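Local coordinates for sensor protein (Bacteroides thetaiotaomicron, PDB 2X7X) that binds fructose as the periplasmic sensing domain of a hybrid two-component system, whose full-length protein probably acts as a sensor histidine kinase, at residues R115-Y120 with Q148-A153; I189-A194 with E215-G220; E40-G45 with H56-E61. All blocks are in the same frame, centred on the assembly; numbering follows the deposited sequence.

Contact 1: residues R115-Y120 with Q148-A153; sequences RSVGNY and QGFMAA
R115 meets G149 backbone to backbone: its CA donates a CA-H...O contact to the G149 carbonyl oxygen at 3.2 Å. A side chain on G149 would press on R115 N, so glycine lets the two backbones come this close. Helices 110-124 and 141-155 come together here, neighbours on one face of the mixed sheet in their lobe of the periplasmic binding protein fold. Their short segments run with axes 7.0 Å apart at a crossing angle of -39°. The R115 side chain sets out away from the other helix, yet CG, anti to the backbone N (chi1 -159°), stays 4.1 Å from A153 CB, and NH2 comes loosely near A152 CB. The carbonyl oxygen of R115, already accepting from N119 N within the helix, also has the A153 methyl beside it. Next along, V117 brings CG1 to within 4.3 Å of F150 CD1, a branched apolar side chain beside an aromatic ring that rests on I131 and E133 of strand 128-135. G118 CA sits at the edge of the F150 ring, 3.6 Å from CD1, and 4.0 Å from A153 CB; a side chain here would run into the A153 methyl and crowd the F150 carbonyl, consistent with a glycine at this place. Last comes N119, whose OD1 touches A153 CB and accepts a hydrogen bond from a water at 2.9 Å that also donates to A153 O. Asparagine suits this margin, since its amide oxygen can accept where the contact leaves the apolar centre. No direct hydrogen bond spans the segments, which implies that the pair relies on complementary shape, backbone CH contact and one bridging water.

Contact 2: residues I189-A194 with E215-G220; sequences IDAVYA and EMIFVG. With K (potassium ion), chain F.
The A194 amide donates to V219 O at 2.8 Å, the shortest of four backbone hydrogen bonds that join strand 191-194 to strand 217-220. These are the two parallel strands of a beta-alpha-beta unit whose connecting helix is 199-209. Two residues earlier, V192 does both jobs, giving its N-H to I217 O and taking V219 N at its own O, each donor lying nearly along the C=O axis. The rung at the start differs: I217 N reaches the O of D190, which lies before the strand, from above the carbonyl plane, 42° out of it.

Side chains alternate between the two faces. A191 and I217 share the face toward helix 110-124, CB to CG1 3.6 Å; the small alanine makes room for the branched isoleucine. On the face toward helix 199-209, V192 and F218 run alongside one another in the same direction, with V192 CG2 3.6 Å from F218 CE1. The F218 ring also meets Y204 edge-to-face. An alanine at F218 would probably open a gap beside V192 and leave the Y204 ring without its aromatic mate.

M216 fills the space before the strand. Its unbranched, flexible chain bends at chi3 (80°), which turns CE to 4.0 Å from I189 CB, while SD lies 3.7 Å from V192 CG2. The backbone of the same residue serves a different purpose: M216 O binds a potassium ion at 2.8 Å, together with E213 O.

Contact 3: residues E40-G45 with H56-E61; sequences EIRSAG and HYFMDE
A cation-pi stack of R42 on Y57 joins strand 38-43 to the last turn of helix 48-60. The guanidinium lies flat over one face of the tyrosine ring, planes 10° apart, with R42 CZ 4.3 Å from the ring centroid. The overlap is offset toward the rim, so that NH1 comes nearest CE1, at 3.9 Å. A bend at chi3 (69°) turns NE out of the extended line of the chain, and NE is also salt-bridged to D54 of the same helix; arginine suits the place because one flat cation can pair with a carboxylate and lie on a ring as well.

The strand is at one edge of the parallel sheet in its lobe of the periplasmic binding protein fold, bonded to strand 8-13 on one side, and helix 48-60 follows it in the chain. Between the two, the buried F58 is the apolar filler. Its CZ rests 3.5 Å from R42 CD, the arginine chain passing the phenylalanine in the opposite sense, and its CE1 edge meets E40 CD at 3.8 Å. E40 reaches over with CG anti to the backbone N (chi1 -171°) and an extended chain, its methylene carbons serving the phenyl ring and its carboxylate continuing toward the helix end. There that group stands almost perpendicular to the Y57 ring, with OE2 3.1 Å from Y57 OH. E61 meets it tip to tip, a pairing of like charges that would probably be unfavourable, perhaps eased by solvent around the exposed E61.

How the contacts relate
Contacts 1 and 2 belong to one lobe and touch, their centres about 14 Å apart. Y193 of contact 2 sits against both helices of contact 1: its CD1 is 3.4 Å from V117 CG1, and its CE2 is 3.5 Å from F150 CB. The hydroxyl of Y193 bonds to the backbone O of R146, a fructose-binding residue, linking this packing to the sugar site; the side chain of V117 is about 11 Å from the bound fructose. Contact 3 is on the opposite side of the chain's centre, in the other lobe, its centre about 35 Å from that of contact 1 and about 38 Å from that of contact 2. Its R42 side chain is about 11 Å from that of fructose-binding R20.

Contact 1: residues R115-Y120 with Q148-A153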
loop_
_atom_site.group_PDB
_atom_site.type_symbol
_atom_site.label_atom_id
_atom_site.label_comp_id
_atom_site.label_asym_id
_atom_site.label_seq_id
_atom_site.Cartn_x
_atom_site.Cartn_y
_atom_site.Cartn_z
ATOM N N ARG A 115 13.941 -3.324 18.822
ATOM C CA ARG A 115 13.413 -2.376 19.784
ATOM C C ARG A 115 11.919 -2.212 19.587
ATOM O O ARG A 115 11.152 -2.378 20.536
ATOM C CB ARG A 115 14.117 -1.054 19.606
ATOM C CG ARG A 115 14.051 -0.139 20.791
ATOM C CD ARG A 115 14.096 1.309 20.299
ATOM N NE ARG A 115 14.457 2.215 21.371
ATOM C CZ ARG A 115 15.646 2.213 21.965
ATOM N NH1 ARG A 115 15.908 3.080 22.943
ATOM N NH2 ARG A 115 16.577 1.343 21.570
ATOM N N SER A 116 11.508 -1.918 18.351
ATOM C CA SER A 116 10.097 -1.848 17.982
ATOM C C SER A 116 9.302 -3.113 18.328
ATOM O O SER A 116 8.143 -3.024 18.756
ATOM C CB SER A 116 9.958 -1.605 16.493
ATOM O OG SER A 116 10.415 -0.338 16.145
ATOM N N VAL A 117 9.899 -4.283 18.112
ATOM C CA VAL A 117 9.235 -5.534 18.413
ATOM C C VAL A 117 9.012 -5.640 19.912
ATOM O O VAL A 117 7.925 -5.977 20.354
ATOM C CB VAL A 117 10.038 -6.737 17.916
ATOM C CG1 VAL A 117 9.613 -7.998 18.634
ATOM C CG2 VAL A 117 9.858 -6.896 16.455
ATOM N N GLY A 118 10.046 -5.364 20.700
ATOM C CA GLY A 118 9.910 -5.379 22.155
ATOM C C GLY A 118 8.859 -4.398 22.652
ATOM O O GLY A 118 8.072 -4.743 23.539
ATOM N N ASN A 119 8.831 -3.185 22.081
ATOM C CA ASN A 119 7.847 -2.198 22.514
ATOM C C ASN A 119 6.424 -2.633 22.164
ATOM O O ASN A 119 5.518 -2.473 22.971
ATOM C CB ASN A 119 8.134 -0.780 21.985
ATOM C CG ASN A 119 9.294 -0.071 22.728
ATOM O OD1 ASN A 119 9.617 -0.378 23.881
ATOM N ND2 ASN A 119 9.932 0.869 22.037
ATOM N N TYR A 120 6.241 -3.190 20.974
ATOM C CA TYR A 120 4.933 -3.620 20.544
ATOM C C TYR A 120 4.384 -4.753 21.433
ATOM O O TYR A 120 3.214 -4.728 21.815
ATOM C CB TYR A 120 4.949 -4.019 19.066
ATOM C CG TYR A 120 3.633 -4.586 18.613
ATOM C CD1 TYR A 120 2.682 -3.783 17.993
ATOM C CD2 TYR A 120 3.324 -5.934 18.842
ATOM C CE1 TYR A 120 1.455 -4.315 17.600
ATOM C CE2 TYR A 120 2.116 -6.466 18.459
ATOM C CZ TYR A 120 1.184 -5.659 17.839
ATOM O OH TYR A 120 -0.023 -6.208 17.464
ATOM N N GLN A 148 19.406 -7.791 20.379
ATOM C CA GLN A 148 19.922 -6.729 21.249
ATOM C C GLN A 148 18.874 -5.633 21.462
ATOM O O GLN A 148 18.649 -5.181 22.593
ATOM C CB GLN A 148 21.192 -6.114 20.664
ATOM C CG GLN A 148 22.440 -6.947 20.789
ATOM C CD GLN A 148 23.528 -6.568 19.756
ATOM O OE1 GLN A 148 24.412 -7.374 19.456
ATOM N NE2 GLN A 148 23.458 -5.343 19.206
ATOM N N GLY A 149 18.242 -5.222 20.361
ATOM C CA GLY A 149 17.281 -4.126 20.354
ATOM C C GLY A 149 16.062 -4.524 21.137
ATOM O O GLY A 149 15.487 -3.721 21.862
ATOM N N PHE A 150 15.689 -5.785 21.006
ATOM C CA PHE A 150 14.556 -6.321 21.727
ATOM C C PHE A 150 14.829 -6.392 23.224
ATOM O O PHE A 150 13.933 -6.121 24.023
ATOM C CB PHE A 150 14.227 -7.701 21.173
ATOM C CG PHE A 150 13.380 -8.533 22.070
ATOM C CD1 PHE A 150 12.030 -8.264 22.212
ATOM C CD2 PHE A 150 13.934 -9.597 22.758
ATOM C CE1 PHE A 150 11.243 -9.043 23.024
ATOM C CE2 PHE A 150 13.156 -10.380 23.592
ATOM C CZ PHE A 150 11.809 -10.106 23.725
ATOM N N MET A 151 16.052 -6.777 23.596
ATOM C CA MET A 151 16.450 -6.788 25.005
ATOM C C MET A 151 16.504 -5.371 25.575
ATOM O O MET A 151 16.132 -5.146 26.735
ATOM C CB MET A 151 17.790 -7.495 25.226
ATOM C CG MET A 151 17.757 -9.015 24.990
ATOM S SD MET A 151 16.404 -9.917 25.801
ATOM C CE MET A 151 17.140 -10.381 27.367
ATOM N N ALA A 152 16.929 -4.414 24.753
ATOM C CA ALA A 152 17.022 -3.033 25.219
ATOM C C ALA A 152 15.637 -2.500 25.593
ATOM O O ALA A 152 15.461 -1.884 26.645
ATOM C CB ALA A 152 17.695 -2.140 24.171
ATOM N N ALA A 153 14.665 -2.765 24.724
ATOM C CA ALA A 153 13.293 -2.328 24.909
ATOM C C ALA A 153 12.664 -2.943 26.142
ATOM O O ALA A 153 12.099 -2.228 26.962
ATOM C CB ALA A 153 12.451 -2.653 23.672
HETATM O O HOH W 1 11.100 0.277 26.253
#

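Contact 2: residues I189-A194 with E215-G220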
loop_
_atom_site.group_PDB
_atom_site.type_symbol
_atom_site.label_atom_id
_atom_site.label_comp_id
_atom_site.label_asym_id
_atom_site.label_seq_id
_atom_site.Cartn_x
_atom_site.Cartn_y
_atom_site.Cartn_z
ATOM N N ILE A 189 3.179 -19.163 28.302
ATOM C CA ILE A 189 3.816 -18.353 27.278
ATOM C C ILE A 189 2.810 -17.340 26.700
ATOM O O ILE A 189 1.759 -17.708 26.184
ATOM C CB ILE A 189 4.441 -19.229 26.143
ATOM C CG1 ILE A 189 5.488 -20.208 26.710
ATOM C CG2 ILE A 189 5.073 -18.341 25.065
ATOM C CD1 ILE A 189 5.888 -21.331 25.736
ATOM N N ASP A 190 3.143 -16.060 26.779
ATOM C CA ASP A 190 2.220 -15.013 26.341
ATOM C C ASP A 190 2.574 -14.408 24.972
ATOM O O ASP A 190 1.749 -13.735 24.351
ATOM C CB ASP A 190 2.090 -13.933 27.433
ATOM C CG ASP A 190 1.830 -14.532 28.808
ATOM O OD1 ASP A 190 0.799 -15.209 28.992
ATOM O OD2 ASP A 190 2.675 -14.356 29.704
ATOM N N ALA A 191 3.791 -14.670 24.495
ATOM C CA ALA A 191 4.245 -14.093 23.232
ATOM C C ALA A 191 5.400 -14.832 22.608
ATOM O O ALA A 191 6.326 -15.274 23.291
ATOM C CB ALA A 191 4.618 -12.621 23.407
ATOM N N VAL A 192 5.348 -14.926 21.285
ATOM C CA VAL A 192 6.447 -15.462 20.493
ATOM C C VAL A 192 7.020 -14.325 19.667
ATOM O O VAL A 192 6.291 -13.649 18.941
ATOM C CB VAL A 192 5.957 -16.635 19.574
ATOM C CG1 VAL A 192 7.102 -17.242 18.775
ATOM C CG2 VAL A 192 5.285 -17.692 20.429
ATOM N N TYR A 193 8.319 -14.107 19.804
ATOM C CA TYR A 193 9.048 -13.181 18.948
ATOM C C TYR A 193 9.846 -14.017 17.981
ATOM O O TYR A 193 10.784 -14.702 18.389
ATOM C CB TYR A 193 9.992 -12.324 19.782
ATOM C CG TYR A 193 10.945 -11.419 19.012
ATOM C CD1 TYR A 193 10.692 -11.030 17.677
ATOM C CD2 TYR A 193 12.085 -10.912 19.642
ATOM C CE1 TYR A 193 11.567 -10.182 16.996
ATOM C CE2 TYR A 193 12.962 -10.070 18.979
ATOM C CZ TYR A 193 12.710 -9.704 17.669
ATOM O OH TYR A 193 13.608 -8.862 17.053
ATOM N N ALA A 194 9.470 -13.961 16.706
ATOM C CA ALA A 194 10.149 -14.709 15.658
ATOM C C ALA A 194 10.906 -13.725 14.783
ATOM O O ALA A 194 10.352 -12.697 14.387
ATOM C CB ALA A 194 9.129 -15.475 14.838
ATOM N N GLU A 215 -3.307 -18.705 23.391
ATOM C CA GLU A 215 -2.762 -18.252 24.676
ATOM C C GLU A 215 -1.681 -17.198 24.527
ATOM O O GLU A 215 -1.176 -16.697 25.521
ATOM C CB GLU A 215 -2.169 -19.429 25.457
ATOM C CG GLU A 215 -3.157 -20.520 25.846
ATOM C CD GLU A 215 -2.483 -21.687 26.553
ATOM O OE1 GLU A 215 -1.231 -21.798 26.526
ATOM O OE2 GLU A 215 -3.215 -22.501 27.149
ATOM N N MET A 216 -1.317 -16.881 23.288
ATOM C CA MET A 216 -0.132 -16.079 23.008
ATOM C C MET A 216 -0.265 -15.326 21.694
ATOM O O MET A 216 -1.016 -15.736 20.805
ATOM C CB MET A 216 1.120 -16.967 22.984
ATOM C CG MET A 216 1.108 -18.060 21.921
ATOM S SD MET A 216 2.414 -19.284 22.128
ATOM C CE MET A 216 1.711 -20.340 23.410
ATOM N N ILE A 217 0.452 -14.213 21.586
ATOM C CA ILE A 217 0.514 -13.463 20.339
ATOM C C ILE A 217 1.772 -13.852 19.570
ATOM O O ILE A 217 2.749 -14.333 20.171
ATOM C CB ILE A 217 0.538 -11.940 20.588
ATOM C CG1 ILE A 217 1.768 -11.551 21.424
ATOM C CG2 ILE A 217 -0.816 -11.453 21.184
ATOM C CD1 ILE A 217 2.160 -10.116 21.260
ATOM N N PHE A 218 1.745 -13.644 18.252
ATOM C CA PHE A 218 2.879 -13.973 17.384
ATOM C C PHE A 218 3.372 -12.746 16.635
ATOM O O PHE A 218 2.593 -12.063 15.958
ATOM C CB PHE A 218 2.523 -15.102 16.402
ATOM C CG PHE A 218 2.236 -16.416 17.075
ATOM C CD1 PHE A 218 3.233 -17.397 17.183
ATOM C CD2 PHE A 218 0.978 -16.672 17.645
ATOM C CE1 PHE A 218 2.969 -18.617 17.844
ATOM C CE2 PHE A 218 0.713 -17.884 18.297
ATOM C CZ PHE A 218 1.700 -18.848 18.399
ATOM N N VAL A 219 4.672 -12.468 16.766
ATOM C CA VAL A 219 5.286 -11.339 16.057
ATOM C C VAL A 219 6.460 -11.788 15.199
ATOM O O VAL A 219 7.310 -12.555 15.648
ATOM C CB VAL A 219 5.702 -10.195 17.016
ATOM C CG1 VAL A 219 6.155 -9.000 16.223
ATOM C CG2 VAL A 219 4.532 -9.805 17.929
ATOM N N GLY A 220 6.483 -11.329 13.951
ATOM C CA GLY A 220 7.541 -11.698 13.015
ATOM C C GLY A 220 8.139 -10.475 12.351
ATOM O O GLY A 220 7.778 -9.346 12.685
HETATM K K K F . -2.921 -16.026 18.739
HETATM O O HOH W 2 -4.723 -14.674 16.216
#

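Contact 3: residues E40-G45 with H56-E61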
loop_
_atom_site.group_PDB
_atom_site.type_symbol
_atom_site.label_atom_id
_atom_site.label_comp_id
_atom_site.label_asym_id
_atom_site.label_seq_id
_atom_site.Cartn_x
_atom_site.Cartn_y
_atom_site.Cartn_z
ATOM N N GLU A 40 24.648 -10.644 -12.640
ATOM C CA GLU A 40 24.711 -12.063 -12.379
ATOM C C GLU A 40 24.469 -12.285 -10.885
ATOM O O GLU A 40 24.969 -11.519 -10.055
ATOM C CB GLU A 40 26.090 -12.557 -12.775
ATOM C CG GLU A 40 26.277 -14.052 -12.762
ATOM C CD GLU A 40 27.655 -14.444 -13.250
ATOM O OE1 GLU A 40 28.401 -13.552 -13.743
ATOM O OE2 GLU A 40 27.986 -15.646 -13.135
ATOM N N ILE A 41 23.699 -13.319 -10.544
ATOM C CA ILE A 41 23.265 -13.541 -9.156
ATOM C C ILE A 41 23.406 -14.998 -8.754
ATOM O O ILE A 41 22.963 -15.882 -9.484
ATOM C CB ILE A 41 21.790 -13.099 -8.928
ATOM C CG1 ILE A 41 21.601 -11.623 -9.283
ATOM C CG2 ILE A 41 21.374 -13.346 -7.485
ATOM C CD1 ILE A 41 20.171 -11.160 -9.246
ATOM N N ARG A 42 24.009 -15.231 -7.588
ATOM C CA ARG A 42 24.214 -16.586 -7.041
ATOM C C ARG A 42 23.774 -16.676 -5.578
ATOM O O ARG A 42 23.968 -15.734 -4.802
ATOM C CB ARG A 42 25.692 -16.990 -7.139
ATOM C CG ARG A 42 26.263 -16.969 -8.557
ATOM C CD ARG A 42 27.791 -17.025 -8.574
ATOM N NE ARG A 42 28.330 -18.318 -8.136
ATOM C CZ ARG A 42 28.446 -19.394 -8.913
ATOM N NH1 ARG A 42 28.056 -19.352 -10.188
ATOM N NH2 ARG A 42 28.951 -20.518 -8.411
ATOM N N SER A 43 23.190 -17.808 -5.203
ATOM C CA SER A 43 22.790 -18.043 -3.825
ATOM C C SER A 43 23.801 -18.955 -3.145
ATOM O O SER A 43 24.324 -19.878 -3.756
ATOM C CB SER A 43 21.379 -18.652 -3.753
ATOM O OG SER A 43 21.109 -19.197 -2.461
ATOM N N ALA A 44 24.059 -18.691 -1.872
ATOM C CA ALA A 44 24.982 -19.488 -1.085
ATOM C C ALA A 44 24.284 -20.622 -0.349
ATOM O O ALA A 44 24.940 -21.434 0.301
ATOM C CB ALA A 44 25.713 -18.603 -0.104
ATOM N N GLY A 45 22.954 -20.673 -0.432
ATOM C CA GLY A 45 22.173 -21.650 0.332
ATOM C C GLY A 45 22.609 -21.757 1.786
ATOM O O GLY A 45 22.794 -22.856 2.298
ATOM N N HIS A 56 34.854 -15.579 -4.684
ATOM C CA HIS A 56 36.044 -15.916 -5.479
ATOM C C HIS A 56 35.724 -15.995 -6.973
ATOM O O HIS A 56 36.493 -15.485 -7.793
ATOM C CB HIS A 56 36.726 -17.202 -4.988
ATOM C CG HIS A 56 37.391 -17.065 -3.651
ATOM N ND1 HIS A 56 37.562 -18.132 -2.792
ATOM C CD2 HIS A 56 37.913 -15.986 -3.018
ATOM C CE1 HIS A 56 38.171 -17.719 -1.692
ATOM N NE2 HIS A 56 38.393 -16.421 -1.803
ATOM N N TYR A 57 34.585 -16.607 -7.309
ATOM C CA TYR A 57 34.079 -16.677 -8.684
ATOM C C TYR A 57 33.915 -15.293 -9.322
ATOM O O TYR A 57 34.348 -15.060 -10.455
ATOM C CB TYR A 57 32.745 -17.432 -8.711
ATOM C CG TYR A 57 32.079 -17.510 -10.071
ATOM C CD1 TYR A 57 32.064 -18.705 -10.798
ATOM C CD2 TYR A 57 31.445 -16.392 -10.625
ATOM C CE1 TYR A 57 31.446 -18.780 -12.052
ATOM C CE2 TYR A 57 30.833 -16.453 -11.874
ATOM C CZ TYR A 57 30.836 -17.646 -12.581
ATOM O OH TYR A 57 30.219 -17.690 -13.815
ATOM N N PHE A 58 33.275 -14.384 -8.593
ATOM C CA PHE A 58 33.051 -13.033 -9.088
ATOM C C PHE A 58 34.359 -12.247 -9.215
ATOM O O PHE A 58 34.477 -11.347 -10.053
ATOM C CB PHE A 58 32.040 -12.297 -8.200
ATOM C CG PHE A 58 30.598 -12.728 -8.413
ATOM C CD1 PHE A 58 30.033 -12.738 -9.691
ATOM C CD2 PHE A 58 29.796 -13.089 -7.330
ATOM C CE1 PHE A 58 28.699 -13.126 -9.884
ATOM C CE2 PHE A 58 28.469 -13.474 -7.510
ATOM C CZ PHE A 58 27.916 -13.489 -8.786
ATOM N N MET A 59 35.339 -12.598 -8.386
ATOM C CA MET A 59 36.673 -12.003 -8.455
ATOM C C MET A 59 37.477 -12.510 -9.660
ATOM O O MET A 59 38.177 -11.733 -10.308
ATOM C CB MET A 59 37.439 -12.270 -7.164
ATOM C CG MET A 59 37.221 -11.232 -6.080
ATOM S SD MET A 59 37.814 -11.747 -4.452
ATOM C CE MET A 59 39.110 -12.932 -4.865
ATOM N N ASP A 60 37.376 -13.808 -9.946
ATOM C CA ASP A 60 38.000 -14.401 -11.132
ATOM C C ASP A 60 37.442 -13.761 -12.401
ATOM O O ASP A 60 38.200 -13.309 -13.252
ATOM C CB ASP A 60 37.793 -15.922 -11.171
ATOM C CG ASP A 60 38.558 -16.658 -10.069
ATOM O OD1 ASP A 60 39.397 -16.036 -9.377
ATOM O OD2 ASP A 60 38.315 -17.877 -9.896
ATOM N N GLU A 61 36.119 -13.700 -12.512
ATOM C CA GLU A 61 35.478 -13.081 -13.666
ATOM C C GLU A 61 35.727 -11.581 -13.748
ATOM O O GLU A 61 35.282 -10.931 -14.692
ATOM C CB GLU A 61 33.980 -13.331 -13.642
ATOM C CG GLU A 61 33.567 -14.658 -14.230
ATOM C CD GLU A 61 32.125 -14.646 -14.711
ATOM O OE1 GLU A 61 31.357 -13.744 -14.290
ATOM O OE2 GLU A 61 31.764 -15.537 -15.517
#